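Local coordinates for competence protein PILN (Thermus thermophilus, PDB 4BHQ), which probably forms, through its periplasmic domain, part of the inner-membrane platform that initiates type IV pilus biogenesis, at residues Pro52-Leu57 / Leu75-Ala80; Ala80-Glu85 / Ile102-Ala107; Gly110-Arg115 / Tyr147-Arg152; Ser128-Ile133 / Val153-Gly158. One frame throughout, in Å; residues are numbered along the deposited sequence.

In the fold
From the N terminus, contact 1 closes the first loop by laying the start of helix 53-63 on strand 73-82. Contact 2 follows in series, shares Ala80 with it, and returns strand 102-112 to the same strand after an excursion through helix 85-93. Contacts 3 and 4 cross, their segments alternating along the chain: contact 3 pairs the end of strand 102-112 with strand 146-156, enclosing helix 115-124 and strand 131-141, and contact 4 closes the open end of hairpin 131-141/146-156. Contacts 2, 3 and 4 thus join the four strands in the order 73-82, 102-112, 146-156, 131-141, all antiparallel, while contacts 1, 2 and 4 also touch the second subunit.

Contact 1: Pro52-Leu57 / Leu75-Ala80; sequences PWSQYL and LRSVSA
Helix segment 53-57, the first turn of helix 53-63, crosses strand segment 77-80 at 122° with the segment axes approaching to 5.8 Å, and a main-chain bond joins them from Val78 N to Ser54 O at 3.1 Å. That N-H comes from above the plane of the Ser54 carbonyl, and Ser54 CA in turn rests against Val78 O. The Ser54 hydroxyl sits in the crowded position between backbone N and carbonyl carbon, which lets OG donate to Gln55 OE1 at 2.7 Å from above the amide plane. Ser77 OG also approaches Ser54 OG to 3.2 Å. Gln55 leaves the helix pointing away from the strand, but its bend at chi2 (60°) brings NE2 back into a weak bond with Arg76 O at 3.3 Å. The apolar part is narrower: Leu57, CG anti to the backbone N, crosses Val78 at about a right angle and sets CD2 3.7 Å from Val78 CG1. Val78 also packs on Phe106 and Leu108 of strand 102-112; in its own strand 73-82, Arg76 and Ser77 both face Gln109 of that neighbour as a classic beta bulge. Leu57 meets Leu57 of the second subunit, so the helix is wedged between its own sheet and the partner chain.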
loop_
_atom_site.group_PDB
_atom_site.type_symbol
_atom_site.label_atom_id
_atom_site.label_comp_id
_atom_site.label_asym_id
_atom_site.label_seq_id
_atom_site.Cartn_x
_atom_site.Cartn_y
_atom_site.Cartn_z
ATOM N N PRO A 52 -11.576 -7.657 6.246
ATOM C CA PRO A 52 -10.276 -8.179 5.775
ATOM C C PRO A 52 -9.347 -7.036 5.243
ATOM O O PRO A 52 -9.151 -6.896 4.003
ATOM C CB PRO A 52 -10.659 -9.085 4.601
ATOM C CG PRO A 52 -12.011 -8.528 4.105
ATOM C CD PRO A 52 -12.696 -7.907 5.296
ATOM N N TRP A 53 -8.812 -6.261 6.162
ATOM C CA TRP A 53 -7.971 -5.092 5.825
ATOM C C TRP A 53 -6.854 -5.412 4.920
ATOM O O TRP A 53 -6.530 -4.640 4.040
ATOM C CB TRP A 53 -7.376 -4.563 7.138
ATOM C CG TRP A 53 -8.429 -3.875 7.974
ATOM C CD1 TRP A 53 -8.953 -4.246 9.206
ATOM C CD2 TRP A 53 -9.087 -2.627 7.637
ATOM N NE1 TRP A 53 -9.872 -3.326 9.611
ATOM C CE2 TRP A 53 -9.989 -2.339 8.718
ATOM C CE3 TRP A 53 -8.989 -1.740 6.567
ATOM C CZ2 TRP A 53 -10.744 -1.211 8.731
ATOM C CZ3 TRP A 53 -9.817 -0.647 6.571
ATOM C CH2 TRP A 53 -10.648 -0.385 7.618
ATOM N N SER A 54 -6.238 -6.590 5.095
ATOM C CA SER A 54 -5.056 -6.950 4.335
ATOM C C SER A 54 -5.322 -7.073 2.832
ATOM O O SER A 54 -4.461 -6.746 1.989
ATOM C CB SER A 54 -4.443 -8.213 4.950
ATOM O OG SER A 54 -5.268 -9.317 4.563
ATOM N N GLN A 55 -6.543 -7.430 2.501
ATOM C CA GLN A 55 -6.974 -7.517 1.064
ATOM C C GLN A 55 -7.325 -6.128 0.494
ATOM O O GLN A 55 -7.046 -5.844 -0.672
ATOM C CB GLN A 55 -8.219 -8.456 0.929
ATOM C CG GLN A 55 -7.822 -9.985 0.883
ATOM C CD GLN A 55 -7.084 -10.371 2.148
ATOM O OE1 GLN A 55 -7.527 -10.072 3.257
ATOM N NE2 GLN A 55 -5.935 -10.958 1.993
ATOM N N TYR A 56 -7.971 -5.285 1.297
ATOM C CA TYR A 56 -8.322 -3.932 0.845
ATOM C C TYR A 56 -7.047 -3.131 0.622
ATOM O O TYR A 56 -6.928 -2.397 -0.354
ATOM C CB TYR A 56 -9.242 -3.221 1.837
ATOM C CG TYR A 56 -10.707 -3.706 1.810
ATOM C CD1 TYR A 56 -11.557 -3.363 0.757
ATOM C CD2 TYR A 56 -11.227 -4.485 2.846
ATOM C CE1 TYR A 56 -12.870 -3.725 0.726
ATOM C CE2 TYR A 56 -12.544 -4.865 2.862
ATOM C CZ TYR A 56 -13.360 -4.504 1.781
ATOM O OH TYR A 56 -14.648 -4.894 1.782
ATOM N N LEU A 57 -6.108 -3.239 1.580
ATOM C CA LEU A 57 -4.791 -2.585 1.411
ATOM C C LEU A 57 -4.042 -3.143 0.204
ATOM O O LEU A 57 -3.449 -2.345 -0.591
ATOM C CB LEU A 57 -3.988 -2.754 2.718
ATOM C CG LEU A 57 -2.566 -2.184 2.792
ATOM C CD1 LEU A 57 -2.614 -0.697 2.381
ATOM C CD2 LEU A 57 -1.980 -2.383 4.218
ATOM N N LEU A 75 0.152 -7.295 -5.194
ATOM C CA LEU A 75 -0.010 -7.852 -3.866
ATOM C C LEU A 75 -1.417 -8.450 -3.706
ATOM O O LEU A 75 -2.384 -7.914 -4.218
ATOM C CB LEU A 75 0.352 -6.787 -2.790
ATOM C CG LEU A 75 1.816 -6.247 -2.985
ATOM C CD1 LEU A 75 2.084 -5.079 -2.088
ATOM C CD2 LEU A 75 2.790 -7.382 -2.595
ATOM N N ARG A 76 -1.526 -9.526 -2.920
ATOM C CA ARG A 76 -2.774 -10.193 -2.642
ATOM C C ARG A 76 -3.143 -10.061 -1.191
ATOM O O ARG A 76 -4.341 -10.181 -0.795
ATOM C CB ARG A 76 -2.685 -11.702 -2.997
ATOM C CG ARG A 76 -2.433 -11.903 -4.459
ATOM C CD ARG A 76 -3.718 -11.325 -5.229
ATOM N NE ARG A 76 -3.459 -11.417 -6.658
ATOM C CZ ARG A 76 -3.982 -10.617 -7.559
ATOM N NH1 ARG A 76 -4.825 -9.611 -7.154
ATOM N NH2 ARG A 76 -3.731 -10.867 -8.808
ATOM N N SER A 77 -2.137 -9.838 -0.353
ATOM C CA SER A 77 -2.404 -9.626 1.071
ATOM C C SER A 77 -1.274 -8.847 1.655
ATOM O O SER A 77 -0.101 -9.136 1.401
ATOM C CB SER A 77 -2.573 -10.992 1.812
ATOM O OG SER A 77 -2.786 -10.719 3.205
ATOM N N VAL A 78 -1.609 -7.814 2.408
ATOM C CA VAL A 78 -0.589 -7.054 3.123
ATOM C C VAL A 78 -1.078 -6.846 4.554
ATOM O O VAL A 78 -1.990 -6.014 4.796
ATOM C CB VAL A 78 -0.376 -5.660 2.482
ATOM C CG1 VAL A 78 0.633 -4.864 3.318
ATOM C CG2 VAL A 78 0.076 -5.758 0.989
ATOM N N SER A 79 -0.485 -7.556 5.503
ATOM C CA SER A 79 -0.922 -7.453 6.910
ATOM C C SER A 79 0.187 -6.743 7.664
ATOM O O SER A 79 1.342 -6.863 7.342
ATOM C CB SER A 79 -1.168 -8.857 7.521
ATOM O OG SER A 79 0.062 -9.348 8.071
ATOM N N ALA A 80 -0.151 -5.936 8.632
ATOM C CA ALA A 80 0.830 -5.180 9.399
ATOM C C ALA A 80 0.683 -5.546 10.863
ATOM O O ALA A 80 -0.405 -5.883 11.306
ATOM C CB ALA A 80 0.564 -3.679 9.194
#

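Contact 2: Ala80-Glu85 / Ile102-Ala107; sequences ARALSE and IRVEFA
Leu83 holds the apolar middle of this antiparallel strand pair, part of an αββαββ core with helix 85-93 inserted between its first two strands, consistent with the circularly permuted ferredoxin-like fold of EpsM relatives. Its CD1 touches Glu105 CB at 3.8 Å and sits over the centre of the Arg81 guanidinium, while CD2 meets Ile102. On the opposite face Ala80 CB lies 3.6 Å from Phe106 CE1, in a non-hydrogen-bonded pair. This face, with Ala82 and Val104, is covered by Trp53 of the second subunit, and Phe60 of that subunit stacks on Phe106. On the Leu83 side Arg81 and Glu105 form the hydrogen-bonded pair: Arg81 N gives to Glu105 O at 2.8 Å, and Glu105 N gives to Arg81 O at 2.9 Å. Their side chains run alongside each other. From the crowded chi1 position (72°) the extended Arg81 chain brings NE and NH2 to the same Glu105 OE1, at 3.2 and 3.1 Å, both from above the carboxylate plane, the two flat groups being 66° apart. Arg81 NH2 also bridges to Glu87, and Tyr97 OH bonds the other carboxylate oxygen. An alanine in place of Arg81 would remove this double grip and the flat surface under Leu83, and would probably leave the Glu105 charge less well balanced. At the outer edge, poorly ordered Glu85 makes a long salt bridge, its OE2 3.9 Å from Arg103 NH1.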
loop_
_atom_site.group_PDB
_atom_site.type_symbol
_atom_site.label_atom_id
_atom_site.label_comp_id
_atom_site.label_asym_id
_atom_site.label_seq_id
_atom_site.Cartn_x
_atom_site.Cartn_y
_atom_site.Cartn_z
ATOM N N ALA A 80 -0.151 -5.936 8.632
ATOM C CA ALA A 80 0.830 -5.180 9.399
ATOM C C ALA A 80 0.683 -5.546 10.863
ATOM O O ALA A 80 -0.405 -5.883 11.306
ATOM C CB ALA A 80 0.564 -3.679 9.194
ATOM N N ARG A 81 1.776 -5.465 11.625
ATOM C CA ARG A 81 1.655 -5.631 13.064
ATOM C C ARG A 81 2.802 -4.895 13.744
ATOM O O ARG A 81 3.874 -4.779 13.182
ATOM C CB ARG A 81 1.635 -7.110 13.488
ATOM C CG ARG A 81 2.998 -7.801 13.360
ATOM C CD ARG A 81 2.919 -9.264 13.859
ATOM N NE ARG A 81 4.169 -9.958 13.663
ATOM C CZ ARG A 81 4.999 -10.270 14.647
ATOM N NH1 ARG A 81 4.689 -9.980 15.921
ATOM N NH2 ARG A 81 6.133 -10.834 14.351
ATOM N N ALA A 82 2.568 -4.436 14.971
ATOM C CA ALA A 82 3.648 -3.748 15.729
ATOM C C ALA A 82 4.334 -4.724 16.638
ATOM O O ALA A 82 3.718 -5.599 17.199
ATOM C CB ALA A 82 3.094 -2.514 16.491
ATOM N N LEU A 83 5.641 -4.597 16.754
ATOM C CA LEU A 83 6.424 -5.544 17.586
ATOM C C LEU A 83 6.592 -4.997 19.013
ATOM O O LEU A 83 6.969 -3.843 19.197
ATOM C CB LEU A 83 7.793 -5.766 16.980
ATOM C CG LEU A 83 7.964 -6.914 15.969
ATOM C CD1 LEU A 83 7.042 -6.812 14.786
ATOM C CD2 LEU A 83 9.429 -6.980 15.525
ATOM N N SER A 84 6.281 -5.837 20.019
ATOM C CA SER A 84 6.797 -5.608 21.386
ATOM C C SER A 84 8.304 -5.387 21.361
ATOM O O SER A 84 9.050 -5.843 20.442
ATOM C CB SER A 84 6.492 -6.824 22.265
ATOM O OG SER A 84 7.326 -7.905 21.899
ATOM N N GLU A 85 8.782 -4.668 22.355
ATOM C CA GLU A 85 10.214 -4.343 22.500
ATOM C C GLU A 85 11.037 -5.631 22.598
ATOM O O GLU A 85 12.128 -5.739 22.020
ATOM C CB GLU A 85 10.414 -3.476 23.750
ATOM C CG GLU A 85 9.563 -2.199 23.730
ATOM C CD GLU A 85 8.016 -2.428 23.880
ATOM O OE1 GLU A 85 7.581 -3.522 24.347
ATOM O OE2 GLU A 85 7.218 -1.495 23.534
ATOM N N ILE A 102 13.398 -3.575 14.445
ATOM C CA ILE A 102 12.198 -3.350 13.714
ATOM C C ILE A 102 11.134 -2.892 14.661
ATOM O O ILE A 102 11.021 -3.376 15.788
ATOM C CB ILE A 102 11.832 -4.663 12.953
ATOM C CG1 ILE A 102 12.938 -4.963 11.951
ATOM C CG2 ILE A 102 10.520 -4.586 12.221
ATOM C CD1 ILE A 102 13.279 -3.755 11.139
ATOM N N ARG A 103 10.298 -1.987 14.176
ATOM C CA ARG A 103 9.160 -1.524 14.953
ATOM C C ARG A 103 7.810 -2.111 14.413
ATOM O O ARG A 103 6.896 -2.449 15.163
ATOM C CB ARG A 103 9.219 -0.004 14.933
ATOM C CG ARG A 103 8.152 0.655 15.778
ATOM C CD ARG A 103 8.378 0.342 17.251
ATOM N NE ARG A 103 7.298 0.880 18.075
ATOM C CZ ARG A 103 6.918 0.383 19.239
ATOM N NH1 ARG A 103 7.521 -0.683 19.758
ATOM N NH2 ARG A 103 5.921 0.955 19.882
ATOM N N VAL A 104 7.712 -2.222 13.089
ATOM C CA VAL A 104 6.527 -2.759 12.461
ATOM C C VAL A 104 6.885 -3.841 11.421
ATOM O O VAL A 104 7.867 -3.725 10.700
ATOM C CB VAL A 104 5.697 -1.628 11.786
ATOM C CG1 VAL A 104 4.700 -2.211 10.833
ATOM C CG2 VAL A 104 4.943 -0.821 12.888
ATOM N N GLU A 105 6.077 -4.878 11.359
ATOM C CA GLU A 105 6.302 -5.910 10.353
ATOM C C GLU A 105 5.096 -6.077 9.449
ATOM O O GLU A 105 3.950 -6.192 9.937
ATOM C CB GLU A 105 6.564 -7.272 11.057
ATOM C CG GLU A 105 6.960 -8.361 10.104
ATOM C CD GLU A 105 7.283 -9.681 10.852
ATOM O OE1 GLU A 105 6.365 -10.344 11.316
ATOM O OE2 GLU A 105 8.468 -10.012 10.914
ATOM N N PHE A 106 5.371 -6.163 8.149
ATOM C CA PHE A 106 4.332 -6.410 7.139
ATOM C C PHE A 106 4.490 -7.814 6.611
ATOM O O PHE A 106 5.577 -8.177 6.180
ATOM C CB PHE A 106 4.499 -5.432 5.968
ATOM C CG PHE A 106 4.133 -4.021 6.321
ATOM C CD1 PHE A 106 2.843 -3.594 6.225
ATOM C CD2 PHE A 106 5.120 -3.119 6.701
ATOM C CE1 PHE A 106 2.477 -2.268 6.531
ATOM C CE2 PHE A 106 4.768 -1.789 6.999
ATOM C CZ PHE A 106 3.436 -1.388 6.950
ATOM N N ALA A 107 3.434 -8.609 6.677
ATOM C CA ALA A 107 3.451 -9.917 6.014
ATOM C C ALA A 107 2.761 -9.840 4.659
ATOM O O ALA A 107 1.605 -9.370 4.560
ATOM C CB ALA A 107 2.762 -10.950 6.917
#

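Contact 3: Gly110-Arg115 / Tyr147-Arg152; sequences GEALSR and YTFSAR
Gly110 opens the pairing of the two central strands of a four-stranded antiparallel sheet with two main-chain bonds to Phe149, its N giving to Phe149 O at 2.9 Å and its O taking Phe149 N at 2.9 Å. Phe149 CG stands in the crowded position (chi1 73°), which folds the ring back across the neighbouring strand, so that Gly110 CA lies over its face in a CH-pi contact, 4.1 Å from the ring centroid and 27° off the normal. A beta-carbon on Gly110 would run into CE1 of that ring. Glu111 follows in a non-hydrogen-bonded pair with Thr148; its CA approaches Tyr147 O at 3.0 Å, and its side chain extends on the other face, where OE2 is shared by Arg76 and Arg144. Ala112 restores the hydrogen-bonded pairing: its N donates to Tyr147 O at 2.7 Å and its O receives Tyr147 N at 2.9 Å, both in the carbonyl plane. The methyl of Ala112 faces Phe149 CD1 at 4.3 Å. Past Leu113 the chain turns away, and Ser114 N-caps helix 115-124 by bonding Ala117 N. The Tyr147 ring lies against this turn, CE1 3.7 Å from Arg115 N. Helix 115-124 packs on the Ala112 and Phe149 face through Leu118, and its Phe121 meets the Phe149 ring, while strands 73-82 and 131-141 flank the pair, bringing Val73 and Ala138 onto Phe149.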
loop_
_atom_site.group_PDB
_atom_site.type_symbol
_atom_site.label_atom_id
_atom_site.label_comp_id
_atom_site.label_asym_id
_atom_site.label_seq_id
_atom_site.Cartn_x
_atom_site.Cartn_y
_atom_site.Cartn_z
ATOM N N GLY A 110 2.027 -12.312 -2.528
ATOM C CA GLY A 110 1.944 -11.619 -3.814
ATOM C C GLY A 110 2.209 -12.470 -5.035
ATOM O O GLY A 110 2.363 -13.710 -4.948
ATOM N N GLU A 111 2.311 -11.819 -6.161
ATOM C CA GLU A 111 2.496 -12.438 -7.467
ATOM C C GLU A 111 3.470 -11.504 -8.189
ATOM O O GLU A 111 3.291 -10.281 -8.117
ATOM C CB GLU A 111 1.230 -12.379 -8.304
ATOM C CG GLU A 111 0.073 -13.010 -7.685
ATOM C CD GLU A 111 -1.158 -12.775 -8.484
ATOM O OE1 GLU A 111 -1.104 -11.937 -9.434
ATOM O OE2 GLU A 111 -2.152 -13.438 -8.171
ATOM N N ALA A 112 4.429 -12.097 -8.903
ATOM C CA ALA A 112 5.434 -11.370 -9.660
ATOM C C ALA A 112 5.370 -11.873 -11.091
ATOM O O ALA A 112 5.267 -13.109 -11.356
ATOM C CB ALA A 112 6.810 -11.560 -9.057
ATOM N N LEU A 113 5.375 -10.942 -12.042
ATOM C CA LEU A 113 5.257 -11.267 -13.455
ATOM C C LEU A 113 6.456 -12.140 -13.952
ATOM O O LEU A 113 6.328 -12.902 -14.892
ATOM C CB LEU A 113 5.200 -9.979 -14.267
ATOM C CG LEU A 113 4.935 -9.995 -15.769
ATOM C CD1 LEU A 113 3.628 -10.675 -16.109
ATOM C CD2 LEU A 113 4.957 -8.586 -16.368
ATOM N N SER A 114 7.619 -11.971 -13.365
ATOM C CA SER A 114 8.814 -12.677 -13.828
ATOM C C SER A 114 9.692 -12.843 -12.619
ATOM O O SER A 114 9.486 -12.142 -11.590
ATOM C CB SER A 114 9.540 -11.837 -14.902
ATOM O OG SER A 114 10.100 -10.675 -14.331
ATOM N N ARG A 115 10.707 -13.699 -12.740
ATOM C CA ARG A 115 11.765 -13.915 -11.692
ATOM C C ARG A 115 12.478 -12.581 -11.421
ATOM O O ARG A 115 12.783 -12.220 -10.282
ATOM C CB ARG A 115 12.806 -15.045 -12.090
ATOM C CG ARG A 115 13.425 -14.979 -13.521
ATOM C CD ARG A 115 14.887 -15.668 -13.957
ATOM N NE ARG A 115 16.102 -14.830 -13.465
ATOM C CZ ARG A 115 16.808 -13.851 -14.079
ATOM N NH1 ARG A 115 16.732 -13.320 -15.357
ATOM N NH2 ARG A 115 17.646 -13.317 -13.275
ATOM N N TYR A 147 4.860 -15.938 -10.851
ATOM C CA TYR A 147 5.284 -16.438 -9.565
ATOM C C TYR A 147 4.417 -15.951 -8.439
ATOM O O TYR A 147 4.166 -14.736 -8.339
ATOM C CB TYR A 147 6.739 -16.012 -9.256
ATOM C CG TYR A 147 7.684 -16.716 -10.154
ATOM C CD1 TYR A 147 8.003 -16.177 -11.419
ATOM C CD2 TYR A 147 8.247 -17.952 -9.766
ATOM C CE1 TYR A 147 8.890 -16.836 -12.286
ATOM C CE2 TYR A 147 9.108 -18.642 -10.640
ATOM C CZ TYR A 147 9.417 -18.077 -11.910
ATOM O OH TYR A 147 10.297 -18.726 -12.750
ATOM N N THR A 148 3.925 -16.875 -7.605
ATOM C CA THR A 148 3.404 -16.434 -6.292
ATOM C C THR A 148 4.590 -16.347 -5.360
ATOM O O THR A 148 5.615 -17.030 -5.565
ATOM C CB THR A 148 2.351 -17.436 -5.772
ATOM O OG1 THR A 148 2.916 -18.744 -5.780
ATOM C CG2 THR A 148 1.143 -17.467 -6.727
ATOM N N PHE A 149 4.504 -15.518 -4.340
ATOM C CA PHE A 149 5.595 -15.416 -3.416
ATOM C C PHE A 149 5.087 -14.975 -2.076
ATOM O O PHE A 149 3.944 -14.431 -1.951
ATOM C CB PHE A 149 6.740 -14.480 -3.922
ATOM C CG PHE A 149 6.394 -12.971 -3.891
ATOM C CD1 PHE A 149 5.727 -12.372 -4.941
ATOM C CD2 PHE A 149 6.728 -12.200 -2.744
ATOM C CE1 PHE A 149 5.396 -11.004 -4.947
ATOM C CE2 PHE A 149 6.433 -10.817 -2.720
ATOM C CZ PHE A 149 5.772 -10.207 -3.852
ATOM N N SER A 150 5.901 -15.194 -1.061
ATOM C CA SER A 150 5.653 -14.632 0.257
ATOM C C SER A 150 6.880 -14.108 0.897
ATOM O O SER A 150 8.014 -14.621 0.700
ATOM C CB SER A 150 4.933 -15.660 1.172
ATOM O OG SER A 150 5.829 -16.688 1.530
ATOM N N ALA A 151 6.678 -13.038 1.660
ATOM C CA ALA A 151 7.773 -12.331 2.293
ATOM C C ALA A 151 7.273 -11.586 3.513
ATOM O O ALA A 151 6.093 -11.228 3.615
ATOM C CB ALA A 151 8.445 -11.344 1.299
ATOM N N ARG A 152 8.194 -11.298 4.422
ATOM C CA ARG A 152 7.940 -10.376 5.538
ATOM C C ARG A 152 8.878 -9.159 5.369
ATOM O O ARG A 152 10.052 -9.354 5.098
ATOM C CB ARG A 152 8.194 -11.088 6.879
ATOM C CG ARG A 152 7.010 -12.005 7.243
ATOM C CD ARG A 152 7.314 -12.891 8.509
ATOM N NE ARG A 152 8.504 -13.687 8.189
ATOM C CZ ARG A 152 9.061 -14.623 8.937
ATOM N NH1 ARG A 152 8.566 -14.907 10.141
ATOM N NH2 ARG A 152 10.132 -15.275 8.460
#

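Contact 4: Ser128-Ile133 / Val153-Gly158; sequences SPRFGI and VGVTGG
Arg130 starts with CG anti to the backbone N (chi1 -178°) and then bends at chi2 (113°), a path that carries its guanidinium across strand 153-156 at Val155 and Thr156. Thr156 answers with OG1 in the crowded position (chi1 67°). Arg130 NE gives a bond of 3.0 Å to Thr156 O, which lies near the guanidinium plane, while Val155 CG1 sits over one face of that group. In the main chain Thr156 N donates to Arg130 O at 2.9 Å, almost straight, and Thr156 OG1 adds a weak bond to the same oxygen at 3.4 Å. An alanine in place of Arg130 would remove the NE bond and the cover over Val155, and would probably loosen the chain around Thr156. These residues close the open end of a beta hairpin, strands 131-141 and 146-156, entered from a type I turn over Ser128 to Phe131 in which Ser128 OG takes the N-H of Arg130, an ST turn. Two glycines form the next hydrogen-bonded pair, Gly132 N to Gly154 O at 3.0 Å and Gly154 N to Gly132 O at 2.9 Å. On one face Phe131 lies alongside Val155, CE2 to CG2 3.6 Å, and its ring edge meets Val153 CG1, with Tyr56 and Gln63 of the second subunit packing on Val155 and Phe131. The Ile133 and Val153 side chains cross obliquely, Ile133 CD1 3.9 Å from Val153 CG2.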
loop_
_atom_site.group_PDB
_atom_site.type_symbol
_atom_site.label_atom_id
_atom_site.label_comp_id
_atom_site.label_asym_id
_atom_site.label_seq_id
_atom_site.Cartn_x
_atom_site.Cartn_y
_atom_site.Cartn_z
ATOM N N SER A 128 17.663 -0.258 1.753
ATOM C CA SER A 128 17.272 0.873 2.568
ATOM C C SER A 128 17.551 0.660 4.056
ATOM O O SER A 128 17.215 -0.389 4.611
ATOM C CB SER A 128 15.808 1.202 2.352
ATOM O OG SER A 128 15.405 2.102 3.377
ATOM N N PRO A 129 18.110 1.674 4.724
ATOM C CA PRO A 129 18.385 1.625 6.164
ATOM C C PRO A 129 17.115 1.513 6.985
ATOM O O PRO A 129 17.158 1.123 8.143
ATOM C CB PRO A 129 19.035 3.013 6.465
ATOM C CG PRO A 129 19.337 3.631 5.143
ATOM C CD PRO A 129 18.398 3.008 4.141
ATOM N N ARG A 130 15.975 1.880 6.404
ATOM C CA ARG A 130 14.751 1.846 7.191
ATOM C C ARG A 130 14.017 0.446 7.117
ATOM O O ARG A 130 13.134 0.171 7.882
ATOM C CB ARG A 130 13.914 3.007 6.717
ATOM C CG ARG A 130 12.619 3.167 7.467
ATOM C CD ARG A 130 12.566 4.439 8.313
ATOM N NE ARG A 130 11.251 4.505 8.978
ATOM C CZ ARG A 130 10.182 5.100 8.433
ATOM N NH1 ARG A 130 10.313 5.694 7.240
ATOM N NH2 ARG A 130 9.007 5.128 9.087
ATOM N N PHE A 131 14.431 -0.392 6.154
ATOM C CA PHE A 131 13.741 -1.643 5.846
ATOM C C PHE A 131 14.646 -2.847 5.842
ATOM O O PHE A 131 15.835 -2.726 5.600
ATOM C CB PHE A 131 13.089 -1.550 4.431
ATOM C CG PHE A 131 11.983 -0.531 4.358
ATOM C CD1 PHE A 131 12.280 0.782 4.053
ATOM C CD2 PHE A 131 10.670 -0.886 4.649
ATOM C CE1 PHE A 131 11.267 1.738 4.042
ATOM C CE2 PHE A 131 9.650 0.072 4.593
ATOM C CZ PHE A 131 9.977 1.396 4.302
ATOM N N GLY A 132 14.067 -4.009 6.184
ATOM C CA GLY A 132 14.688 -5.298 5.962
ATOM C C GLY A 132 13.613 -6.156 5.316
ATOM O O GLY A 132 12.410 -5.825 5.379
ATOM N N ILE A 133 14.021 -7.251 4.705
ATOM C CA ILE A 133 13.047 -8.188 4.126
ATOM C C ILE A 133 13.482 -9.621 4.451
ATOM O O ILE A 133 14.690 -9.944 4.394
ATOM C CB ILE A 133 12.879 -7.928 2.622
ATOM C CG1 ILE A 133 11.789 -8.845 2.043
ATOM C CG2 ILE A 133 14.220 -8.080 1.879
ATOM C CD1 ILE A 133 11.238 -8.458 0.676
ATOM N N VAL A 153 8.321 -7.938 5.513
ATOM C CA VAL A 153 9.117 -6.697 5.483
ATOM C C VAL A 153 9.147 -6.037 6.869
ATOM O O VAL A 153 8.089 -5.775 7.455
ATOM C CB VAL A 153 8.610 -5.702 4.397
ATOM C CG1 VAL A 153 9.169 -4.290 4.617
ATOM C CG2 VAL A 153 9.036 -6.206 3.006
ATOM N N GLY A 154 10.354 -5.736 7.378
ATOM C CA GLY A 154 10.452 -5.078 8.678
ATOM C C GLY A 154 10.775 -3.582 8.458
ATOM O O GLY A 154 11.482 -3.223 7.551
ATOM N N VAL A 155 10.177 -2.723 9.298
ATOM C CA VAL A 155 10.399 -1.290 9.228
ATOM C C VAL A 155 10.850 -0.757 10.587
ATOM O O VAL A 155 10.230 -1.037 11.614
ATOM C CB VAL A 155 9.075 -0.535 8.821
ATOM C CG1 VAL A 155 9.443 0.919 8.388
ATOM C CG2 VAL A 155 8.431 -1.303 7.653
ATOM N N THR A 156 11.940 0.010 10.528
ATOM C CA THR A 156 12.540 0.703 11.705
ATOM C C THR A 156 11.810 1.965 12.063
ATOM O O THR A 156 11.108 2.554 11.234
ATOM C CB THR A 156 13.982 1.173 11.470
ATOM O OG1 THR A 156 13.951 2.206 10.494
ATOM C CG2 THR A 156 14.876 0.023 10.981
ATOM N N GLY A 157 11.979 2.376 13.317
ATOM C CA GLY A 157 11.430 3.639 13.809
ATOM C C GLY A 157 11.947 4.833 13.024
ATOM O O GLY A 157 11.300 5.887 13.013
ATOM N N GLY A 158 13.098 4.662 12.360
ATOM C CA GLY A 158 13.637 5.655 11.414
ATOM C C GLY A 158 14.396 6.777 12.103
ATOM O O GLY A 158 14.341 6.909 13.338
#